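Local coordinates for protein peptidylprolyl Isomerase (Naegleria fowleri, PDB 6B4P) that probably catalyses the cis-trans isomerisation of peptide bonds preceding proline, as expected of an enzyme of the FKBP family, at residues A[110-113]-A[114-117]. Numbering follows the deposited sequence.
Sequences LIPA and NSTL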
loop_
_atom_site.group_PDB
_atom_site.type_symbol
_atom_site.label_atom_id
_atom_site.label_comp_id
_atom_site.label_asym_id
_atom_site.label_seq_id
_atom_site.Cartn_x
_atom_site.Cartn_y
_atom_site.Cartn_z
ATOM N N LEU A 110 10.626 2.113 13.616
ATOM C CA LEU A 110 9.913 2.357 12.369
ATOM C C LEU A 110 8.504 2.879 12.630
ATOM O O LEU A 110 8.135 3.961 12.160
ATOM C CB LEU A 110 9.864 1.073 11.536
ATOM C CG LEU A 110 9.511 1.217 10.057
ATOM C CD1 LEU A 110 10.633 1.934 9.317
ATOM C CD2 LEU A 110 9.221 -0.141 9.431
ATOM N N ILE A 111 7.722 2.133 13.400
ATOM C CA ILE A 111 6.293 2.383 13.551
ATOM C C ILE A 111 5.897 2.256 15.016
ATOM O O ILE A 111 6.123 1.203 15.631
ATOM C CB ILE A 111 5.484 1.407 12.687
ATOM C CG1 ILE A 111 5.690 1.721 11.208
ATOM C CG2 ILE A 111 3.999 1.441 13.045
ATOM C CD1 ILE A 111 5.199 0.629 10.298
ATOM N N PRO A 112 5.307 3.291 15.609
ATOM C CA PRO A 112 4.808 3.179 16.981
ATOM C C PRO A 112 3.610 2.249 17.073
ATOM O O PRO A 112 2.891 2.003 16.101
ATOM C CB PRO A 112 4.404 4.617 17.334
ATOM C CG PRO A 112 4.865 5.470 16.195
ATOM C CD PRO A 112 5.007 4.594 15.004
ATOM N N ALA A 113 3.379 1.757 18.289
ATOM C CA ALA A 113 2.252 0.867 18.523
ATOM C C ALA A 113 0.935 1.519 18.111
ATOM O O ALA A 113 0.711 2.711 18.342
ATOM C CB ALA A 113 2.199 0.461 19.997
ATOM N N ASN A 114 0.073 0.725 17.473
ATOM C CA ASN A 114 -1.305 1.115 17.154
ATOM C C ASN A 114 -1.367 2.292 16.173
ATOM O O ASN A 114 -2.091 3.268 16.381
ATOM C CB ASN A 114 -2.089 1.417 18.434
ATOM C CG ASN A 114 -3.569 1.482 18.195
ATOM O OD1 ASN A 114 -4.072 0.942 17.207
ATOM N ND2 ASN A 114 -4.282 2.157 19.088
ATOM N N SER A 115 -0.654 2.167 15.058
ATOM C CA SER A 115 -0.524 3.249 14.086
ATOM C C SER A 115 -1.398 3.048 12.852
ATOM O O SER A 115 -1.281 2.026 12.164
ATOM C CB SER A 115 0.921 3.373 13.615
ATOM O OG SER A 115 1.754 3.908 14.615
ATOM N N THR A 116 -2.208 4.055 12.534
ATOM C CA THR A 116 -2.698 4.223 11.170
ATOM C C THR A 116 -1.518 4.569 10.271
ATOM O O THR A 116 -0.676 5.392 10.631
ATOM C CB THR A 116 -3.749 5.339 11.117
ATOM O OG1 THR A 116 -4.852 5.011 11.968
ATOM C CG2 THR A 116 -4.265 5.541 9.684
ATOM N N LEU A 117 -1.428 3.926 9.109
ATOM C CA LEU A 117 -0.312 4.156 8.203
ATOM C C LEU A 117 -0.833 4.743 6.907
ATOM O O LEU A 117 -1.837 4.265 6.368
ATOM C CB LEU A 117 0.451 2.860 7.886
ATOM C CG LEU A 117 0.950 2.079 9.097
ATOM C CD1 LEU A 117 1.658 0.830 8.630
ATOM C CD2 LEU A 117 1.870 2.935 9.965
#
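The pyrrolidine ring of P112 offers one face to S115, whose hydroxyl stands over it rather than at its edge, with OG of S115 only 3.3 Å from CD of P112. Next to the ring, the same hydroxyl serves the flat carbonyl group of P112: it donates a hydrogen bond of 2.7 Å from S115 OG to P112 O. The C=O...OG angle is an ordinary 123°, but the donor stands 42° out of the carbonyl plane, away from the lone-pair directions. S115 OG lies beside its own backbone N (chi1 -72°), a rotation that turns it back toward the proline. The other planar group, the amide of N114, leads away from the turn, where OD1 is hydrogen-bonded to the hydroxyl of S98. Between P112 and S115 the chain reverses through A113 and N114 in a distorted, type II-like beta turn, N114 in the left-handed region. Backbone N of S115 stays 3.7 Å from P112 O, and the side chain supplies the bond that bridges the turn.

Next to this polar bridge the contact becomes apolar. CG2 of I111 packs against CB of S115 at 3.7 Å, and the longer branch of I111 runs to L117, CD1 to CD1 of the two residues being 3.9 Å apart. These side chains cross at about a right angle, the second methyl of L117, CD2, lying 4.0 Å from I111 CG2. F56 and Y102 also touch both I111 and L117, widening the apolar cluster. The example illustrates how a side-chain bond can bridge an exposed turn while hydrophobic residues bind its base to the sheet; here it lies in the long loop leading into strand 117-126 of the FKBP fold, the loop that flanks the ligand pocket in related FKBPs.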